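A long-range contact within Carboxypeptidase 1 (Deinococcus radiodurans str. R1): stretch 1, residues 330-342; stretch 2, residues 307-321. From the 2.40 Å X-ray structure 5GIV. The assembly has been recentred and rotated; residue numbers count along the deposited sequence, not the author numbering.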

# COMPACT_ATOMS: atom_id res chain seq x y z
N GLY A 330 30.54 3.33 -29.28
CA GLY A 330 31.73 4.14 -29.20
C GLY A 330 32.19 4.44 -27.80
O GLY A 330 33.05 5.32 -27.61
N VAL A 331 31.67 3.73 -26.81
CA VAL A 331 32.02 3.94 -25.41
C VAL A 331 32.60 2.64 -24.89
O VAL A 331 32.01 1.57 -25.09
CB VAL A 331 30.79 4.35 -24.57
CG1 VAL A 331 31.21 4.71 -23.15
CG2 VAL A 331 30.05 5.51 -25.25
N THR A 332 33.73 2.73 -24.21
CA THR A 332 34.35 1.53 -23.68
C THR A 332 33.82 1.23 -22.28
O THR A 332 33.15 2.05 -21.64
CB THR A 332 35.87 1.68 -23.62
OG1 THR A 332 36.21 2.63 -22.60
CG2 THR A 332 36.43 2.15 -24.96
N GLU A 333 34.08 0.02 -21.82
CA GLU A 333 33.78 -0.32 -20.45
C GLU A 333 34.53 0.61 -19.49
O GLU A 333 33.97 1.06 -18.48
CB GLU A 333 34.12 -1.78 -20.19
CG GLU A 333 34.21 -2.13 -18.74
CD GLU A 333 34.75 -3.52 -18.53
OE1 GLU A 333 34.35 -4.45 -19.27
OE2 GLU A 333 35.60 -3.68 -17.63
N GLU A 334 35.79 0.92 -19.78
CA GLU A 334 36.56 1.80 -18.92
C GLU A 334 35.95 3.21 -18.87
O GLU A 334 36.04 3.89 -17.84
CB GLU A 334 38.02 1.85 -19.37
CG GLU A 334 38.94 2.84 -18.64
CD GLU A 334 39.22 2.47 -17.17
OE1 GLU A 334 39.85 3.29 -16.46
OE2 GLU A 334 38.83 1.36 -16.72
N GLU A 335 35.36 3.66 -19.97
CA GLU A 335 34.78 5.00 -19.97
C GLU A 335 33.53 5.06 -19.10
O GLU A 335 33.30 6.05 -18.40
CB GLU A 335 34.49 5.44 -21.40
CG GLU A 335 35.76 5.79 -22.16
CD GLU A 335 35.50 6.16 -23.60
OE1 GLU A 335 34.80 5.41 -24.29
OE2 GLU A 335 36.04 7.19 -24.03
N MET A 336 32.72 4.00 -19.11
CA MET A 336 31.56 3.96 -18.24
C MET A 336 31.97 3.96 -16.77
O MET A 336 31.33 4.61 -15.94
CB MET A 336 30.69 2.75 -18.57
CG MET A 336 29.46 2.63 -17.69
SD MET A 336 28.33 4.02 -17.90
CE MET A 336 27.94 3.85 -19.62
N TYR A 337 33.06 3.24 -16.44
CA TYR A 337 33.56 3.27 -15.07
C TYR A 337 34.02 4.66 -14.67
O TYR A 337 33.78 5.11 -13.54
CB TYR A 337 34.69 2.26 -14.88
CG TYR A 337 35.56 2.56 -13.68
CD1 TYR A 337 35.12 2.31 -12.40
CD2 TYR A 337 36.83 3.11 -13.84
CE1 TYR A 337 35.92 2.59 -11.30
CE2 TYR A 337 37.64 3.40 -12.76
CZ TYR A 337 37.18 3.14 -11.49
OH TYR A 337 37.98 3.42 -10.41
N ARG A 338 34.70 5.37 -15.57
CA ARG A 338 35.16 6.71 -15.20
C ARG A 338 33.99 7.69 -15.11
O ARG A 338 34.02 8.60 -14.27
CB ARG A 338 36.20 7.21 -16.19
CG ARG A 338 37.39 6.29 -16.34
CD ARG A 338 38.27 6.73 -17.51
NE ARG A 338 39.43 7.48 -17.06
CZ ARG A 338 40.61 6.92 -16.79
NH1 ARG A 338 40.76 5.60 -16.95
NH2 ARG A 338 41.62 7.66 -16.37
N ALA A 339 32.97 7.51 -15.94
CA ALA A 339 31.88 8.47 -15.99
C ALA A 339 31.03 8.47 -14.73
O ALA A 339 30.40 9.49 -14.42
CB ALA A 339 31.01 8.20 -17.21
N VAL A 340 31.00 7.36 -13.98
CA VAL A 340 30.23 7.31 -12.75
C VAL A 340 31.01 7.85 -11.57
O VAL A 340 30.53 7.77 -10.43
CB VAL A 340 29.73 5.88 -12.42
CG1 VAL A 340 29.03 5.24 -13.62
CG2 VAL A 340 30.85 5.01 -11.87
N ASN A 341 32.23 8.33 -11.79
CA ASN A 341 33.11 8.82 -10.73
C ASN A 341 33.61 10.23 -11.03
O ASN A 341 34.75 10.57 -10.74
CB ASN A 341 34.30 7.89 -10.52
CG ASN A 341 33.90 6.55 -9.93
OD1 ASN A 341 33.43 6.48 -8.79
ND2 ASN A 341 34.10 5.48 -10.70
N THR A 342 32.76 11.07 -11.62
CA THR A 342 33.14 12.47 -11.78
C THR A 342 32.99 13.22 -10.46
O THR A 342 32.28 12.80 -9.55
CB THR A 342 32.29 13.14 -12.85
OG1 THR A 342 30.99 13.42 -12.32
CG2 THR A 342 32.21 12.31 -14.13
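Stretch 2, residues 307-321: GRSRAFWAAYFGDWR

The most unusual feature of this contact is a polar atom left without a partner: Trp320 NE1 is buried against stretch 1 and hydrogen-bonds to nothing in the model, while the Met336 CE methyl lies only 2.9 Å from Trp320 NE1, at the edge of the indole. That separation is short for a carbon and a nitrogen, and the methyl cannot satisfy the N-H as an oxygen would.

The surrounding architecture is a worked example of how two helices pack at an oblique angle, with aromatic rings filling the space between them. In stretch 2, residues 307-309 form a loop that leads into a helix running from Arg310 through Arg321 and onward. It is kinked where the backbone nitrogens of Gly318 and Asp319 lack bonds to the preceding turn. Stretch 1 supplies a shorter helix, Glu333 to Ala339. The two N-to-C directions make an angle of 129°, so the helices run obliquely antiparallel, and their axes approach to 9.3 Å. The register follows from this: Glu333 lies across from Phe317, Tyr337 from Arg310, and Val340 from Arg308. Each helix is capped at its start, Ser309 OG accepting from Phe312 N at 3.3 Å and Thr332 OG1 from Glu335 N at 2.9 Å.

Met336 points its CA-to-CB bond toward stretch 2, and Trp313, Phe317 and Trp320 point theirs toward stretch 1, so the four side chains meet between the helices. The Met336 CG sits over the face of Trp313, 3.7 Å from the centroid of the six-membered ring in a CH-pi contact, and Met336 CB is 3.7 Å from Phe317 CE1. The Phe317 ring also takes the Glu333 backbone over its face, with Glu333 CA 3.7 Å from the ring centroid and nearly on the ring normal. Farther along, Val340 CG1 packs 4.1 Å from Trp313 CZ2.

Around Tyr337 the contact changes from greasy to mixed. Arg310 CB lies 4.0 Å from the centroid of the tyrosine ring, over one face, and the same arginine's guanidinium turns a face to Tyr337 CE2. Glu334 meets the edge of the same guanidinium, with a salt bridge of 2.8 Å between Arg310 NH1 and Glu334 OE1. Glu334 OE1 also forms a salt bridge with Arg338 NH1 at 2.5 Å, so one carboxylate serves an arginine from each stretch. A water also links Arg310 to Tyr337, accepting from Arg310 N at 2.8 Å and donating to Tyr337 OH at 3.2 Å.

The loop ends are held by a reciprocal exchange. Arg308 NH1 donates to Val340 O at 2.9 Å, while Asn341 ND2 donates to Arg308 O at 3.2 Å in a nearly linear bond. Side chain thus meets backbone in both directions, fastening the segment before one helix to the segment after the other. In all, the two stretches bury 796 Å², both sides summed.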

# COMPACT_ATOMS: atom_id res chain seq x y z
N GLY A 307 29.28 -0.39 -6.14
CA GLY A 307 28.59 0.03 -7.35
C GLY A 307 29.42 0.91 -8.27
O GLY A 307 29.17 0.94 -9.48
N ARG A 308 30.38 1.65 -7.73
CA ARG A 308 31.20 2.54 -8.54
C ARG A 308 32.60 2.00 -8.76
O ARG A 308 33.48 2.73 -9.25
CB ARG A 308 31.25 3.93 -7.91
CG ARG A 308 29.89 4.61 -7.87
CD ARG A 308 29.96 5.98 -7.22
NE ARG A 308 28.63 6.44 -6.82
CZ ARG A 308 27.79 7.12 -7.61
NH1 ARG A 308 28.16 7.45 -8.85
NH2 ARG A 308 26.60 7.48 -7.15
N SER A 309 32.85 0.73 -8.44
CA SER A 309 34.18 0.16 -8.55
C SER A 309 34.41 -0.34 -9.98
O SER A 309 33.47 -0.56 -10.74
CB SER A 309 34.37 -0.98 -7.57
OG SER A 309 33.61 -2.10 -7.96
N ARG A 310 35.69 -0.51 -10.33
CA ARG A 310 35.99 -1.03 -11.65
C ARG A 310 35.46 -2.45 -11.83
O ARG A 310 34.94 -2.80 -12.89
CB ARG A 310 37.49 -0.96 -11.93
CG ARG A 310 37.80 -0.99 -13.41
CD ARG A 310 39.22 -0.54 -13.78
NE ARG A 310 39.92 0.26 -12.77
CZ ARG A 310 40.63 1.36 -13.04
NH1 ARG A 310 40.74 1.79 -14.30
NH2 ARG A 310 41.23 2.01 -12.06
N ALA A 311 35.55 -3.26 -10.77
CA ALA A 311 35.09 -4.65 -10.87
C ALA A 311 33.60 -4.72 -11.18
O ALA A 311 33.15 -5.63 -11.89
CB ALA A 311 35.40 -5.40 -9.58
N PHE A 312 32.81 -3.79 -10.63
CA PHE A 312 31.38 -3.78 -10.90
C PHE A 312 31.09 -3.66 -12.39
O PHE A 312 30.25 -4.38 -12.93
CB PHE A 312 30.72 -2.64 -10.11
CG PHE A 312 29.24 -2.52 -10.31
CD1 PHE A 312 28.72 -1.86 -11.42
CD2 PHE A 312 28.35 -3.07 -9.39
CE1 PHE A 312 27.36 -1.75 -11.60
CE2 PHE A 312 26.99 -2.96 -9.56
CZ PHE A 312 26.49 -2.30 -10.66
N TRP A 313 31.77 -2.73 -13.07
CA TRP A 313 31.47 -2.50 -14.48
C TRP A 313 32.12 -3.54 -15.39
O TRP A 313 31.60 -3.80 -16.49
CB TRP A 313 31.87 -1.08 -14.87
CG TRP A 313 30.88 -0.11 -14.33
CD1 TRP A 313 31.06 0.75 -13.29
CD2 TRP A 313 29.53 0.05 -14.76
NE1 TRP A 313 29.90 1.45 -13.05
CE2 TRP A 313 28.95 1.05 -13.95
CE3 TRP A 313 28.75 -0.54 -15.77
CZ2 TRP A 313 27.63 1.47 -14.11
CZ3 TRP A 313 27.44 -0.12 -15.93
CH2 TRP A 313 26.89 0.87 -15.10
N ALA A 314 33.23 -4.15 -14.97
CA ALA A 314 33.72 -5.32 -15.71
C ALA A 314 32.65 -6.40 -15.78
O ALA A 314 32.57 -7.13 -16.78
CB ALA A 314 34.99 -5.86 -15.07
N ALA A 315 31.81 -6.50 -14.75
CA ALA A 315 30.78 -7.53 -14.69
C ALA A 315 29.49 -7.14 -15.40
O ALA A 315 28.86 -7.99 -16.04
CB ALA A 315 30.46 -7.86 -13.23
N TYR A 316 29.11 -5.86 -15.36
CA TYR A 316 27.79 -5.45 -15.82
C TYR A 316 27.80 -4.61 -17.09
O TYR A 316 26.72 -4.39 -17.65
CB TYR A 316 27.04 -4.69 -14.72
CG TYR A 316 26.57 -5.60 -13.62
CD1 TYR A 316 25.50 -6.45 -13.83
CD2 TYR A 316 27.20 -5.62 -12.38
CE1 TYR A 316 25.06 -7.30 -12.84
CE2 TYR A 316 26.77 -6.47 -11.38
CZ TYR A 316 25.70 -7.31 -11.62
OH TYR A 316 25.25 -8.17 -10.64
N PHE A 317 28.95 -4.17 -17.58
CA PHE A 317 28.91 -3.36 -18.79
C PHE A 317 28.26 -4.13 -19.94
O PHE A 317 27.55 -3.53 -20.76
CB PHE A 317 30.31 -2.90 -19.19
CG PHE A 317 30.32 -1.95 -20.34
CD1 PHE A 317 29.91 -0.64 -20.17
CD2 PHE A 317 30.72 -2.36 -21.60
CE1 PHE A 317 29.91 0.25 -21.21
CE2 PHE A 317 30.72 -1.47 -22.67
CZ PHE A 317 30.31 -0.16 -22.47
N GLY A 318 28.48 -5.45 -19.99
CA GLY A 318 27.86 -6.24 -21.04
C GLY A 318 26.35 -6.15 -21.01
O GLY A 318 25.72 -5.83 -22.03
N ASP A 319 25.74 -6.42 -19.86
CA ASP A 319 24.29 -6.26 -19.73
C ASP A 319 23.89 -4.81 -19.99
O ASP A 319 22.90 -4.54 -20.69
CB ASP A 319 23.83 -6.71 -18.34
CG ASP A 319 22.34 -6.47 -18.10
OD1 ASP A 319 21.63 -6.10 -19.05
OD2 ASP A 319 21.86 -6.69 -16.98
N TRP A 320 24.68 -3.87 -19.48
CA TRP A 320 24.43 -2.45 -19.70
C TRP A 320 24.45 -2.11 -21.19
O TRP A 320 23.51 -1.51 -21.71
CB TRP A 320 25.48 -1.65 -18.93
CG TRP A 320 25.32 -0.17 -18.90
CD1 TRP A 320 26.09 0.75 -19.55
CD2 TRP A 320 24.36 0.57 -18.14
NE1 TRP A 320 25.67 2.02 -19.25
CE2 TRP A 320 24.60 1.94 -18.39
CE3 TRP A 320 23.31 0.21 -17.29
CZ2 TRP A 320 23.84 2.94 -17.81
CZ3 TRP A 320 22.56 1.21 -16.71
CH2 TRP A 320 22.82 2.56 -16.97
N ARG A 321 25.53 -2.51 -21.88
CA ARG A 321 25.67 -2.21 -23.30
C ARG A 321 24.56 -2.87 -24.11
O ARG A 321 23.99 -2.25 -25.02
CB ARG A 321 27.03 -2.68 -23.80
CG ARG A 321 27.49 -2.02 -25.09
CD ARG A 321 28.27 -2.97 -25.98
NE ARG A 321 29.39 -3.62 -25.30
CZ ARG A 321 29.39 -4.89 -24.88
NH1 ARG A 321 30.46 -5.40 -24.27
NH2 ARG A 321 28.31 -5.65 -25.08
O HOH W 1 37.48 0.82 -8.65
O HOH W 2 34.62 -7.78 -18.81